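Local coordinates for tautomerase domain-containing protein (Gammaproteobacteria bacterium SG8_31, PDB 7M59), which belongs to the tautomerase family of the MIF clan and assembles from six copies of a short beta-alpha-beta chain, at residues Lys16-Ala20 and Val40-Glu44. Residue numbers count along the deposited sequence, not the author numbering.
Sequences KQAMA and VLIRE
Residues 16-20 are a turn of helix 13-31, with phi/psi near -64/-42 and an Ala-20 N to Lys-16 O hydrogen bond of 2.9 Å. Residues 40-44 are extended, part of strand 39-45. The segment axes approach to 9.7 Å and run roughly antiparallel, at 144°. In the register, CA of Ala-20 lies 6.2 Å from CA of Val-40, and CA of Lys-16 lies 7.9 Å from CA of Ile-42. Strand alternation turns Val-40, Ile-42 and Glu-44 toward the helix.

The apolar contact centres on Ile-42 (chi1 m, chi2 t). Its CD1 lies 4.0 Å from Lys-16 CB and 4.3 Å from Ala-20 CB. Its CG1 meets Met-19 CE at 3.7 Å; Met-19 is t, t, p. The small Ala-20 lets the backbones close in, with CB 4.1 Å from Val-40 CG1.

One charged pair closes the edge. The Lys-16 side chain (m, t, m, t) slants toward the C-terminal end of the strand, and its NZ forms a salt bridge with Glu-44 OE2 at 3.0 Å. NZ also hydrogen-bonds His-49 of a second subunit.

Leu-41 points away and bonds through its backbone to strand 2-8. The arrangement is the helix-on-sheet packing of a beta-alpha-beta unit, the building block of the tautomerase fold.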
ATOM      1  N   LYS A  16      16.368  -0.810 -12.151  1.00 26.94           N
ATOM      2  CA  LYS A  16      15.029  -0.408 -11.724  1.00 25.71           C
ATOM      3  C   LYS A  16      14.195   0.091 -12.899  1.00 27.50           C
ATOM      4  O   LYS A  16      12.995  -0.197 -12.979  1.00 24.78           O
ATOM      5  CB  LYS A  16      15.135   0.653 -10.622  1.00 25.16           C
ATOM      6  CG  LYS A  16      15.645   0.079  -9.302  1.00 25.48           C
ATOM      7  CD  LYS A  16      15.707   1.127  -8.207  1.00 24.97           C
ATOM      8  CE  LYS A  16      16.934   2.031  -8.372  1.00 27.25           C
ATOM      9  NZ  LYS A  16      17.053   3.004  -7.249  1.00 25.20           N
ATOM     10  N   GLN A  17      14.808   0.827 -13.832  1.00 26.27           N
ATOM     11  CA  GLN A  17      14.062   1.263 -15.010  1.00 27.28           C
ATOM     12  C   GLN A  17      13.690   0.077 -15.891  1.00 26.13           C
ATOM     13  O   GLN A  17      12.572   0.012 -16.422  1.00 26.68           O
ATOM     14  CB  GLN A  17      14.871   2.301 -15.797  1.00 30.51           C
ATOM     15  CG  GLN A  17      14.190   2.810 -17.075  1.00 31.05           C
ATOM     16  CD  GLN A  17      12.867   3.523 -16.819  1.00 37.57           C
ATOM     17  OE1 GLN A  17      12.572   3.935 -15.695  1.00 39.41           O
ATOM     18  NE2 GLN A  17      12.066   3.679 -17.868  1.00 35.13           N
ATOM     19  N   ALA A  18      14.614  -0.874 -16.057  1.00 26.17           N
ATOM     20  CA  ALA A  18      14.301  -2.096 -16.789  1.00 25.65           C
ATOM     21  C   ALA A  18      13.130  -2.832 -16.155  1.00 24.19           C
ATOM     22  O   ALA A  18      12.252  -3.341 -16.861  1.00 25.44           O
ATOM     23  CB  ALA A  18      15.527  -3.008 -16.837  1.00 26.19           C
ATOM     24  N   MET A  19      13.101  -2.895 -14.824  1.00 23.37           N
ATOM     25  CA  MET A  19      11.987  -3.551 -14.148  1.00 22.05           C
ATOM     26  C   MET A  19      10.681  -2.819 -14.411  1.00 20.98           C
ATOM     27  O   MET A  19       9.657  -3.446 -14.705  1.00 21.91           O
ATOM     28  CB  MET A  19      12.250  -3.638 -12.644  1.00 22.30           C
ATOM     29  CG  MET A  19      11.156  -4.400 -11.900  1.00 22.03           C
ATOM     30  SD  MET A  19      11.285  -4.287 -10.108  1.00 22.33           S
ATOM     31  CE  MET A  19      10.874  -2.573  -9.800  1.00 22.11           C
ATOM     32  N   ALA A  20      10.697  -1.488 -14.295  1.00 21.66           N
ATOM     33  CA  ALA A  20       9.467  -0.723 -14.478  1.00 22.07           C
ATOM     34  C   ALA A  20       8.942  -0.870 -15.899  1.00 24.52           C
ATOM     35  O   ALA A  20       7.734  -1.021 -16.115  1.00 23.04           O
ATOM     36  CB  ALA A  20       9.714   0.748 -14.138  1.00 22.22           C
ATOM     37  N   VAL A  40       3.693   2.697 -12.372  1.00 18.85           N
ATOM     38  CA  VAL A  40       4.571   1.834 -11.590  1.00 18.89           C
ATOM     39  C   VAL A  40       5.298   2.694 -10.569  1.00 19.52           C
ATOM     40  O   VAL A  40       5.838   3.755 -10.906  1.00 21.59           O
ATOM     41  CB  VAL A  40       5.570   1.083 -12.484  1.00 20.36           C
ATOM     42  CG1 VAL A  40       6.487   0.219 -11.636  1.00 19.79           C
ATOM     43  CG2 VAL A  40       4.828   0.230 -13.499  1.00 21.35           C
ATOM     44  N   LEU A  41       5.312   2.243  -9.323  1.00 17.38           N
ATOM     45  CA  LEU A  41       5.942   2.974  -8.235  1.00 17.37           C
ATOM     46  C   LEU A  41       6.918   2.040  -7.539  1.00 20.43           C
ATOM     47  O   LEU A  41       6.539   0.933  -7.151  1.00 19.30           O
ATOM     48  CB  LEU A  41       4.886   3.491  -7.252  1.00 18.56           C
ATOM     49  CG  LEU A  41       5.458   4.134  -5.995  1.00 22.39           C
ATOM     50  CD1 LEU A  41       6.113   5.467  -6.365  1.00 22.84           C
ATOM     51  CD2 LEU A  41       4.335   4.335  -5.008  1.00 23.46           C
ATOM     52  N   ILE A  42       8.170   2.476  -7.393  1.00 18.13           N
ATOM     53  CA  ILE A  42       9.226   1.663  -6.801  1.00 17.94           C
ATOM     54  C   ILE A  42       9.607   2.256  -5.451  1.00 18.43           C
ATOM     55  O   ILE A  42       9.849   3.466  -5.342  1.00 19.01           O
ATOM     56  CB  ILE A  42      10.461   1.591  -7.713  1.00 18.31           C
ATOM     57  CG1 ILE A  42      10.092   0.977  -9.067  1.00 18.74           C
ATOM     58  CG2 ILE A  42      11.566   0.796  -7.023  1.00 20.18           C
ATOM     59  CD1 ILE A  42      11.171   1.186 -10.139  1.00 22.46           C
ATOM     60  N   ARG A  43       9.667   1.411  -4.428  1.00 17.64           N
ATOM     61  CA  ARG A  43      10.171   1.802  -3.118  1.00 17.45           C
ATOM     62  C   ARG A  43      11.263   0.828  -2.705  1.00 18.77           C
ATOM     63  O   ARG A  43      11.083  -0.387  -2.825  1.00 18.61           O
ATOM     64  CB  ARG A  43       9.056   1.799  -2.060  1.00 17.66           C
ATOM     65  CG  ARG A  43       8.026   2.909  -2.234  1.00 18.21           C
ATOM     66  CD  ARG A  43       6.979   2.867  -1.103  1.00 17.83           C
ATOM     67  NE  ARG A  43       6.183   1.641  -1.182  1.00 16.58           N
ATOM     68  CZ  ARG A  43       4.927   1.574  -1.626  1.00 18.46           C
ATOM     69  NH1 ARG A  43       4.269   2.671  -2.016  1.00 17.01           N
ATOM     70  NH2 ARG A  43       4.313   0.397  -1.672  1.00 15.57           N
ATOM     71  N   GLU A  44      12.382   1.357  -2.208  1.00 20.78           N
ATOM     72  CA  GLU A  44      13.494   0.539  -1.735  1.00 20.83           C
ATOM     73  C   GLU A  44      13.536   0.503  -0.217  1.00 21.47           C
ATOM     74  O   GLU A  44      13.277   1.512   0.448  1.00 22.54           O
ATOM     75  CB  GLU A  44      14.832   1.078  -2.242  1.00 22.60           C
ATOM     76  CG  GLU A  44      14.997   1.022  -3.731  1.00 23.98           C
ATOM     77  CD  GLU A  44      16.234   1.777  -4.185  1.00 27.66           C
ATOM     78  OE1 GLU A  44      16.392   2.960  -3.810  1.00 30.66           O
ATOM     79  OE2 GLU A  44      17.057   1.171  -4.889  1.00 27.70           O
TER